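MutT/nudix family protein (Listeria innocua, PDB 3I9X) probably acts as a Nudix-type hydrolase, a family that typically cleaves nucleoside diphosphates linked to other groups, though its own substrate is not established. Local coordinates at residues T36-N41 with I144-M149; P62-G67 with D113-I118; G74-N79 with E83-R88; I118-F123 with L162-K167. All blocks are in the same frame, centred on the assembly; numbering follows the deposited sequence.

Contact 1 (T36-N41 with I144-M149)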
# COMPACT_ATOMS: atom_id res chain seq x y z
N THR A 36 -4.99 -21.56 -3.24
CA THR A 36 -5.29 -22.49 -4.33
C THR A 36 -6.74 -22.93 -4.22
O THR A 36 -7.44 -22.56 -3.28
CB THR A 36 -4.37 -23.70 -4.36
OG1 THR A 36 -4.58 -24.42 -5.58
CG2 THR A 36 -4.62 -24.62 -3.19
N VAL A 37 -7.20 -23.64 -5.23
CA VAL A 37 -8.54 -24.19 -5.23
C VAL A 37 -8.34 -25.69 -5.31
O VAL A 37 -7.52 -26.16 -6.10
CB VAL A 37 -9.40 -23.64 -6.38
CG1 VAL A 37 -10.69 -24.48 -6.57
CG2 VAL A 37 -9.78 -22.18 -6.14
N LYS A 38 -8.98 -26.43 -4.42
CA LYS A 38 -8.94 -27.88 -4.51
C LYS A 38 -10.16 -28.48 -3.84
O LYS A 38 -10.89 -27.78 -3.10
CB LYS A 38 -7.66 -28.47 -3.92
CG LYS A 38 -7.54 -28.41 -2.39
CD LYS A 38 -6.21 -29.03 -1.90
CE LYS A 38 -6.38 -29.98 -0.70
NZ LYS A 38 -5.49 -31.17 -0.83
N GLU A 39 -10.36 -29.77 -4.07
CA GLU A 39 -11.61 -30.41 -3.68
C GLU A 39 -11.62 -30.78 -2.21
O GLU A 39 -10.71 -31.43 -1.70
CB GLU A 39 -11.91 -31.64 -4.56
CG GLU A 39 -11.88 -31.31 -6.06
CD GLU A 39 -13.25 -31.37 -6.73
OE1 GLU A 39 -13.95 -32.42 -6.59
OE2 GLU A 39 -13.60 -30.38 -7.43
N LEU A 40 -12.64 -30.31 -1.53
CA LEU A 40 -12.92 -30.74 -0.17
C LEU A 40 -14.34 -31.30 -0.19
O LEU A 40 -15.28 -30.59 -0.54
CB LEU A 40 -12.79 -29.56 0.78
CG LEU A 40 -13.10 -29.83 2.25
CD1 LEU A 40 -12.02 -30.68 2.87
CD2 LEU A 40 -13.28 -28.53 2.99
N ASN A 41 -14.49 -32.57 0.17
CA ASN A 41 -15.77 -33.29 0.10
C ASN A 41 -16.37 -33.14 -1.32
O ASN A 41 -17.52 -32.71 -1.50
CB ASN A 41 -16.73 -32.79 1.20
CG ASN A 41 -16.09 -32.81 2.60
OD1 ASN A 41 -15.44 -33.79 2.99
ND2 ASN A 41 -16.27 -31.72 3.36
N ILE A 144 3.63 -26.24 8.81
CA ILE A 144 2.96 -25.70 7.61
C ILE A 144 1.68 -26.41 7.28
O ILE A 144 1.66 -27.61 7.17
CB ILE A 144 3.88 -25.83 6.39
CG1 ILE A 144 5.23 -25.18 6.72
CG2 ILE A 144 3.21 -25.21 5.15
CD1 ILE A 144 6.18 -25.11 5.58
N GLY A 145 0.59 -25.66 7.10
CA GLY A 145 -0.67 -26.27 6.70
C GLY A 145 -1.34 -25.60 5.50
O GLY A 145 -1.18 -24.39 5.27
N LEU A 146 -2.08 -26.40 4.74
CA LEU A 146 -2.89 -25.90 3.65
C LEU A 146 -4.33 -26.01 4.08
O LEU A 146 -4.88 -27.11 4.10
CB LEU A 146 -2.59 -26.70 2.39
CG LEU A 146 -3.22 -26.27 1.07
CD1 LEU A 146 -2.94 -24.75 0.62
CD2 LEU A 146 -2.72 -27.28 0.01
N PHE A 147 -4.94 -24.88 4.46
CA PHE A 147 -6.25 -24.88 5.11
C PHE A 147 -7.35 -24.38 4.18
O PHE A 147 -7.17 -23.36 3.50
CB PHE A 147 -6.28 -23.96 6.37
CG PHE A 147 -5.35 -24.39 7.49
CD1 PHE A 147 -5.78 -25.29 8.46
CD2 PHE A 147 -4.06 -23.91 7.55
CE1 PHE A 147 -4.93 -25.70 9.48
CE2 PHE A 147 -3.20 -24.29 8.57
CZ PHE A 147 -3.63 -25.19 9.54
N PRO A 148 -8.53 -25.01 4.24
CA PRO A 148 -9.70 -24.40 3.64
C PRO A 148 -9.84 -23.05 4.29
O PRO A 148 -9.43 -22.89 5.44
CB PRO A 148 -10.86 -25.32 4.05
CG PRO A 148 -10.26 -26.56 4.57
CD PRO A 148 -8.87 -26.22 5.04
N MET A 149 -10.36 -22.08 3.58
CA MET A 149 -10.22 -20.71 4.07
C MET A 149 -11.13 -20.51 5.26
O MET A 149 -10.77 -19.80 6.19
CB MET A 149 -10.45 -19.66 2.99
CG MET A 149 -10.49 -18.22 3.51
SD MET A 149 -8.90 -17.46 3.92
CE MET A 149 -8.43 -16.95 2.21
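Thr36 opens the contact by turning its methyl, CG2, to Leu146, which it meets at CD1 (4.2 Å) with the two side chains crossing at about a right angle. The hydroxyl is engaged elsewhere: OG1, anti to the backbone N (chi1 -170°), is hydrogen-bonded to the carbonyl of Val127, and the methyl is the branch that meets Leu146. Two residues on, the aliphatic part of Lys38 passes the other methyl of the same leucine, CD to CD2 at 4.3 Å, while NZ continues to a salt bridge with Glu133. Leu146 thus has one methyl for each of these neighbours, and helix 129-137 covers it through Leu132 and Glu133. The two strands do not pair with each other. Each pairs antiparallel with strand 43-52, Thr36 with His47 and Lys38 with Thr45 on one edge, Gly145 with Leu50 and Phe147 with Ile48 on the other. Their axes diverge by 74° and come no nearer than 9.2 Å, as befits the strongly twisted, curled mixed sheet of a Nudix fold. Farther along, Leu40 holds its CG anti to the backbone N (chi1 178°), which brings CD2 against the ring of Pro148, 3.9 Å from its CG and 4.2 Å from its CB. That proline sits at the N-cap position of helix 149-152.

Contact 2 (P62-G67 with D113-I118)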
# COMPACT_ATOMS: atom_id res chain seq x y z
N PRO A 62 10.54 -17.51 24.96
CA PRO A 62 9.26 -17.46 24.30
C PRO A 62 9.18 -16.47 23.12
O PRO A 62 9.61 -15.34 23.25
CB PRO A 62 8.31 -17.08 25.42
CG PRO A 62 8.91 -17.78 26.63
CD PRO A 62 10.38 -17.60 26.43
N ASN A 63 8.66 -16.95 21.99
CA ASN A 63 8.66 -16.17 20.73
C ASN A 63 7.51 -15.19 20.76
O ASN A 63 6.42 -15.55 21.20
CB ASN A 63 8.52 -17.13 19.51
CG ASN A 63 8.98 -16.49 18.16
OD1 ASN A 63 9.58 -15.44 18.15
ND2 ASN A 63 8.65 -17.12 17.04
N MET A 64 7.69 -13.98 20.28
CA MET A 64 6.52 -13.12 20.00
C MET A 64 5.56 -13.87 19.08
O MET A 64 5.97 -14.56 18.15
CB MET A 64 6.84 -11.78 19.37
CG MET A 64 6.02 -10.60 20.04
SD MET A 64 6.98 -9.93 21.51
CE MET A 64 8.65 -9.86 20.83
N GLU A 65 4.29 -13.73 19.39
CA GLU A 65 3.23 -14.45 18.72
C GLU A 65 3.54 -15.94 18.54
O GLU A 65 3.09 -16.53 17.57
CB GLU A 65 2.95 -13.77 17.37
CG GLU A 65 2.47 -12.31 17.51
CD GLU A 65 1.09 -12.22 18.11
OE1 GLU A 65 0.08 -12.12 17.39
OE2 GLU A 65 0.97 -12.31 19.33
N GLY A 66 4.29 -16.55 19.47
CA GLY A 66 4.71 -17.93 19.32
C GLY A 66 3.53 -18.90 19.23
O GLY A 66 2.48 -18.71 19.86
N GLY A 67 3.70 -19.93 18.43
CA GLY A 67 2.64 -20.89 18.21
C GLY A 67 1.44 -20.43 17.39
O GLY A 67 0.51 -21.22 17.22
N ASP A 113 1.62 -4.97 14.99
CA ASP A 113 2.76 -5.78 15.29
C ASP A 113 3.34 -5.26 16.62
O ASP A 113 3.75 -4.09 16.74
CB ASP A 113 3.78 -5.65 14.17
CG ASP A 113 4.87 -6.72 14.20
OD1 ASP A 113 5.45 -6.99 15.28
OD2 ASP A 113 5.21 -7.25 13.10
N PRO A 114 3.40 -6.14 17.63
CA PRO A 114 3.94 -5.74 18.95
C PRO A 114 5.42 -5.43 18.92
O PRO A 114 5.90 -4.72 19.77
CB PRO A 114 3.67 -6.97 19.84
CG PRO A 114 3.58 -8.14 18.83
CD PRO A 114 2.87 -7.52 17.66
N ARG A 115 6.14 -5.95 17.92
CA ARG A 115 7.57 -5.74 17.83
C ARG A 115 7.96 -4.28 17.49
O ARG A 115 9.12 -3.90 17.68
CB ARG A 115 8.19 -6.75 16.86
CG ARG A 115 7.90 -8.26 17.26
CD ARG A 115 8.32 -9.28 16.17
NE ARG A 115 7.68 -9.04 14.86
CZ ARG A 115 7.82 -9.82 13.77
NH1 ARG A 115 8.57 -10.91 13.81
NH2 ARG A 115 7.19 -9.50 12.63
N GLY A 116 7.00 -3.47 17.04
CA GLY A 116 7.20 -2.03 16.77
C GLY A 116 6.25 -1.40 15.72
O GLY A 116 5.11 -1.82 15.56
N TRP A 117 6.73 -0.38 15.04
CA TRP A 117 5.93 0.31 13.99
C TRP A 117 6.24 -0.39 12.65
O TRP A 117 7.27 -0.08 12.01
CB TRP A 117 6.28 1.81 13.97
CG TRP A 117 5.53 2.66 12.99
CD1 TRP A 117 4.43 2.33 12.28
CD2 TRP A 117 5.82 4.03 12.68
NE1 TRP A 117 4.03 3.40 11.51
CE2 TRP A 117 4.87 4.46 11.75
CE3 TRP A 117 6.79 4.94 13.11
CZ2 TRP A 117 4.84 5.76 11.24
CZ3 TRP A 117 6.79 6.24 12.60
CH2 TRP A 117 5.82 6.63 11.67
N ILE A 118 5.45 -1.40 12.28
CA ILE A 118 5.80 -2.20 11.09
C ILE A 118 4.64 -2.09 10.11
O ILE A 118 3.48 -2.26 10.48
CB ILE A 118 6.17 -3.67 11.45
CG1 ILE A 118 7.44 -3.69 12.31
CG2 ILE A 118 6.46 -4.49 10.20
CD1 ILE A 118 7.57 -4.93 13.16
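Met64 lies against both Pro114 and Arg115, and all the touching is done by carbon. Its CG approaches CG of the proline ring to 3.7 Å, and its terminal CE reaches CG of Arg115 at 4.0 Å. A chain bent at both chi2 and chi3 curls the thioether back, so that CG and CE of the methionine both lie against the same arginine methylene, from one side. In each pair the side chains slide past one another in opposite directions, a grazing fit between exposed groups. Behind this first shell the arginine is fixed by Asp113. Its guanidinium grips the carboxylate side-on: NE donates to OD1 and NH2 to OD2 of Asp113 (3.0 Å), each oxygen using its syn lone pair and each lying close to the guanidinium plane. OD1 of Asp113 also takes the backbone N of Arg115 (2.9 Å) on its anti side, which makes an Asx turn, superimposed on a type I beta turn from Asp113 to Gly116. Pro114 and Arg115 are the two central residues of that turn; the proline ring points toward Met64, and the arginine meets it with its CG methylene. On the other loop, which joins strands 43-52 and 69-75, Gly66 N is bonded to Asn63 O, and the carbonyl of Met64 accepts from Arg53 NE. Glu65 forms a salt bridge with Lys68 and a hydrogen bond with the backbone N of Phe159, a residue that the side chains of Asp113 and Arg115 also touch. A glycerol, probably from the crystallisation liquor, is hydrogen-bonded to OD2 of Asp113.

Contact 3 (G74-N79 with E83-R88)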
# COMPACT_ATOMS: atom_id res chain seq x y z
N GLY A 74 8.03 -11.69 4.65
CA GLY A 74 9.32 -11.30 5.23
C GLY A 74 9.52 -9.80 5.16
O GLY A 74 8.69 -9.07 4.55
N PHE A 75 10.63 -9.34 5.76
CA PHE A 75 11.04 -7.93 5.69
C PHE A 75 11.53 -7.54 4.31
O PHE A 75 12.18 -8.34 3.66
CB PHE A 75 12.07 -7.63 6.79
CG PHE A 75 11.47 -7.67 8.15
CD1 PHE A 75 10.79 -6.57 8.64
CD2 PHE A 75 11.50 -8.82 8.91
CE1 PHE A 75 10.19 -6.59 9.89
CE2 PHE A 75 10.89 -8.86 10.17
CZ PHE A 75 10.26 -7.74 10.66
N VAL A 76 11.12 -6.35 3.83
CA VAL A 76 11.60 -5.79 2.59
C VAL A 76 12.97 -5.12 2.89
O VAL A 76 13.16 -4.52 3.93
CB VAL A 76 10.62 -4.72 1.98
CG1 VAL A 76 11.22 -4.06 0.70
CG2 VAL A 76 9.22 -5.34 1.67
N ASP A 77 13.91 -5.30 1.96
CA ASP A 77 15.28 -4.75 2.06
C ASP A 77 15.30 -3.35 1.47
O ASP A 77 14.61 -3.05 0.47
CB ASP A 77 16.25 -5.63 1.23
CG ASP A 77 17.72 -5.27 1.47
OD1 ASP A 77 18.24 -5.71 2.53
OD2 ASP A 77 18.34 -4.60 0.61
N GLU A 78 16.13 -2.50 2.08
CA GLU A 78 16.33 -1.13 1.61
C GLU A 78 16.44 -1.04 0.11
O GLU A 78 15.93 -0.09 -0.48
CB GLU A 78 17.56 -0.49 2.26
CG GLU A 78 18.86 -1.27 2.07
CD GLU A 78 20.10 -0.49 2.48
OE1 GLU A 78 20.98 -1.13 3.14
OE2 GLU A 78 20.20 0.73 2.13
N ASN A 79 17.07 -2.02 -0.53
CA ASN A 79 17.28 -1.94 -1.98
C ASN A 79 16.30 -2.73 -2.86
O ASN A 79 16.59 -3.04 -4.02
CB ASN A 79 18.76 -2.23 -2.29
CG ASN A 79 19.71 -1.14 -1.72
OD1 ASN A 79 20.41 -1.37 -0.72
ND2 ASN A 79 19.69 0.06 -2.35
N GLU A 83 7.05 -5.68 -3.74
CA GLU A 83 6.82 -6.60 -4.84
C GLU A 83 8.00 -7.52 -5.11
O GLU A 83 7.83 -8.73 -5.27
CB GLU A 83 6.53 -5.83 -6.11
CG GLU A 83 6.23 -6.72 -7.33
CD GLU A 83 5.43 -6.01 -8.43
OE1 GLU A 83 4.20 -6.27 -8.53
OE2 GLU A 83 6.02 -5.22 -9.21
N GLN A 84 9.21 -6.95 -5.13
CA GLN A 84 10.40 -7.75 -5.34
C GLN A 84 10.56 -8.70 -4.19
O GLN A 84 10.82 -9.87 -4.40
CB GLN A 84 11.65 -6.87 -5.56
CG GLN A 84 11.81 -6.47 -7.03
CD GLN A 84 12.44 -5.08 -7.27
OE1 GLN A 84 13.03 -4.47 -6.36
NE2 GLN A 84 12.30 -4.59 -8.50
N ALA A 85 10.37 -8.22 -2.96
CA ALA A 85 10.44 -9.08 -1.80
C ALA A 85 9.38 -10.21 -1.79
O ALA A 85 9.67 -11.33 -1.34
CB ALA A 85 10.35 -8.26 -0.54
N ALA A 86 8.17 -9.92 -2.26
CA ALA A 86 7.13 -10.94 -2.37
C ALA A 86 7.46 -11.97 -3.45
O ALA A 86 7.20 -13.14 -3.26
CB ALA A 86 5.74 -10.30 -2.66
N GLU A 87 8.02 -11.53 -4.58
CA GLU A 87 8.40 -12.45 -5.65
C GLU A 87 9.47 -13.41 -5.18
O GLU A 87 9.39 -14.61 -5.48
CB GLU A 87 8.87 -11.71 -6.91
CG GLU A 87 7.84 -11.71 -8.01
CD GLU A 87 7.79 -10.42 -8.80
OE1 GLU A 87 6.66 -10.08 -9.22
OE2 GLU A 87 8.84 -9.75 -9.00
N ARG A 88 10.44 -12.88 -4.44
CA ARG A 88 11.48 -13.70 -3.81
C ARG A 88 10.88 -14.67 -2.80
O ARG A 88 11.19 -15.86 -2.85
CB ARG A 88 12.59 -12.87 -3.10
CG ARG A 88 13.55 -13.78 -2.28
CD ARG A 88 14.61 -13.10 -1.45
NE ARG A 88 14.05 -12.29 -0.36
CZ ARG A 88 13.93 -10.97 -0.39
NH1 ARG A 88 14.34 -10.29 -1.44
NH2 ARG A 88 13.39 -10.33 0.64
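The chain leaves strand 69-75 and comes closest to the helix where the CA atoms of Val76 and Ala85 stand 5.6 Å apart, close enough for a small residue to sit directly against the incoming backbone. There CG2 of Val76 meets CB of Ala85 at 3.8 Å, and the same CB is 4.2 Å from Val76 CA. The valine sets CG1 anti to its backbone N (chi1 176°), which leaves CG2, beside that nitrogen, as the branch turned to the alanine. Val76 also packs on Tyr28 and Ser30 of the neighbouring strand 27-40. One turn along the helix, Arg88 runs out extended and then bends at chi3 (65°), folding its guanidinium back over the helix. Its NH2 comes to 3.8 Å from Phe75 O, which lies at the edge of the group near its plane but is too distant for a hydrogen bond. The stronger partner of Arg88 is Glu80, which salt-bridges NH1 and with its other oxygen accepts from the backbone N of Asp77. Farther on, Asp77 OD2 takes the N of Asn79 (3.1 Å), which lies above the carboxylate plane, in an Asx turn within the loop that leads to helix 82-94. Spacing and sequence are consistent with the first part of the Nudix box, the loop-helix-loop motif that in relatives binds metal and carries catalytic glutamates farther along the helix. The chemistry suggests that apolar packing helps set the distance between loop and helix, while the Glu80-Arg88 ion pair, also tied to the loop backbone, probably steadies their relative position.

Contact 4 (I118-F123 with L162-K167)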
# COMPACT_ATOMS: atom_id res chain seq x y z
N ILE A 118 5.45 -1.40 12.28
CA ILE A 118 5.80 -2.20 11.09
C ILE A 118 4.64 -2.09 10.11
O ILE A 118 3.48 -2.26 10.48
CB ILE A 118 6.17 -3.67 11.45
CG1 ILE A 118 7.44 -3.69 12.31
CG2 ILE A 118 6.46 -4.49 10.20
CD1 ILE A 118 7.57 -4.93 13.16
N ILE A 119 4.98 -1.71 8.89
CA ILE A 119 4.00 -1.48 7.84
C ILE A 119 4.09 -2.67 6.90
O ILE A 119 5.20 -3.04 6.45
CB ILE A 119 4.33 -0.19 7.09
CG1 ILE A 119 4.21 1.02 8.04
CG2 ILE A 119 3.44 -0.01 5.87
CD1 ILE A 119 5.31 2.07 7.78
N SER A 120 2.94 -3.32 6.69
CA SER A 120 2.85 -4.46 5.80
C SER A 120 2.18 -4.14 4.47
O SER A 120 1.08 -3.66 4.45
CB SER A 120 2.05 -5.58 6.46
OG SER A 120 1.60 -6.47 5.47
N ARG A 121 2.85 -4.48 3.38
CA ARG A 121 2.30 -4.47 2.05
C ARG A 121 1.81 -5.89 1.73
O ARG A 121 2.58 -6.86 1.69
CB ARG A 121 3.37 -3.97 1.08
CG ARG A 121 2.99 -3.84 -0.44
CD ARG A 121 1.66 -3.38 -0.65
NE ARG A 121 1.45 -2.84 -1.98
CZ ARG A 121 0.26 -2.42 -2.43
NH1 ARG A 121 -0.82 -2.51 -1.66
NH2 ARG A 121 0.15 -1.89 -3.65
N ALA A 122 0.52 -6.04 1.52
CA ALA A 122 -0.05 -7.36 1.39
C ALA A 122 -0.44 -7.69 -0.06
O ALA A 122 -0.96 -6.84 -0.79
CB ALA A 122 -1.20 -7.48 2.30
N PHE A 123 -0.14 -8.91 -0.46
CA PHE A 123 -0.42 -9.38 -1.80
C PHE A 123 -1.18 -10.70 -1.68
O PHE A 123 -0.98 -11.42 -0.67
CB PHE A 123 0.88 -9.69 -2.54
CG PHE A 123 1.80 -8.48 -2.76
CD1 PHE A 123 1.79 -7.78 -3.98
CD2 PHE A 123 2.75 -8.14 -1.81
CE1 PHE A 123 2.64 -6.70 -4.21
CE2 PHE A 123 3.63 -7.07 -2.03
CZ PHE A 123 3.56 -6.34 -3.22
N LEU A 162 -5.60 -12.23 10.78
CA LEU A 162 -7.00 -12.50 10.62
C LEU A 162 -7.65 -11.42 9.73
O LEU A 162 -8.49 -11.72 8.86
CB LEU A 162 -7.74 -12.53 11.95
CG LEU A 162 -9.26 -12.81 11.78
CD1 LEU A 162 -9.48 -14.07 10.94
CD2 LEU A 162 -10.08 -12.87 13.14
N ASP A 163 -7.30 -10.16 10.00
CA ASP A 163 -7.77 -9.04 9.19
C ASP A 163 -7.30 -9.15 7.75
O ASP A 163 -8.09 -8.93 6.82
CB ASP A 163 -7.32 -7.72 9.79
CG ASP A 163 -8.04 -7.42 11.08
OD1 ASP A 163 -9.21 -7.88 11.21
OD2 ASP A 163 -7.45 -6.77 11.98
N MET A 164 -6.02 -9.49 7.57
CA MET A 164 -5.48 -9.75 6.24
C MET A 164 -6.30 -10.85 5.52
O MET A 164 -6.68 -10.68 4.37
CB MET A 164 -4.01 -10.14 6.26
CG MET A 164 -2.93 -9.04 6.49
SD MET A 164 -1.27 -9.70 6.11
CE MET A 164 -1.85 -10.92 5.20
N LEU A 165 -6.57 -11.97 6.18
CA LEU A 165 -7.25 -13.06 5.51
C LEU A 165 -8.68 -12.72 5.17
O LEU A 165 -9.15 -13.15 4.12
CB LEU A 165 -7.27 -14.39 6.27
CG LEU A 165 -6.02 -15.11 6.78
CD1 LEU A 165 -6.39 -16.59 7.01
CD2 LEU A 165 -4.78 -14.96 5.94
N LYS A 166 -9.38 -12.00 6.05
CA LYS A 166 -10.76 -11.59 5.78
C LYS A 166 -10.84 -10.62 4.61
O LYS A 166 -11.71 -10.78 3.76
CB LYS A 166 -11.41 -10.95 7.02
CG LYS A 166 -11.72 -11.94 8.14
CD LYS A 166 -12.27 -11.23 9.38
CE LYS A 166 -13.34 -12.08 10.08
NZ LYS A 166 -13.87 -11.41 11.33
N LYS A 167 -9.93 -9.64 4.54
CA LYS A 167 -9.92 -8.74 3.37
C LYS A 167 -9.48 -9.45 2.05
O LYS A 167 -9.92 -9.10 0.94
CB LYS A 167 -9.10 -7.48 3.64
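Met164 leaves the helix with CG beside the backbone N (chi1 -77°) and CG to SD extended onward (chi2 -167°), a straight reach that carries the sulfur across to Ser120 and Ala122 on the strand. SD stands 4.4 Å from CB of Ala122 and also 4.4 Å from OG of Ser120, so one atom of the helix serves both strand residues, which lie two apart and face the same way out of the sheet. Both distances are loose van der Waals contacts; the backbones themselves keep well apart, with 7.7 Å between the CA atoms of Ala122 and Met164. The serine hydroxyl is held by a different partner, Asp31 OD2 on the adjacent strand 27-40, and a glycerol that probably came with the crystallisation liquor lies about 4 Å from the Ser120 side chain. Phe107 of strand 102-107 adds to the packing, touching both Ala122 and Met164. On the reverse face of the same strand Phe123 is directed away from helix 161-177 and packs on Ala82 and Ala86 of helix 82-94. Helices on both faces of the sheet fit the alpha/beta/alpha sandwich of the Nudix fold, in which strand 118-126 lies between strands 27-40 and 102-107. The small residues at 120 and 122 are matched by a long, unbranched side chain from the helix. Buried as it is, the contact relies on loose dispersion contacts at the sulfur, while the serine hydroxyl is bonded to Asp31 in the sheet.

How the contacts relate
Contact 4 is the buried one, near the centre of the chain; contacts 1 and 2 lie at the surface on opposite sides of that centre, and contact 3 is intermediate. Contacts 1, 3 and 4 all reach the same mixed sheet, while contact 2 joins two loops and shares Ile118 with contact 4, at the start of strand 118-126. Contacts 3 and 4 meet where Phe123 packs on Ala86, contacts 2 and 3 where Arg115 lies near Phe75, and contacts 1 and 4 where Met149 touches Leu165. Apolar contacts appear in all four, joined in 3 and 4 by longer-range polar atoms. Contacts 2 and 3 add Asx turns; an ion pair lies within one segment of contact 2, whereas Arg88 pairs with Glu80 between the segments.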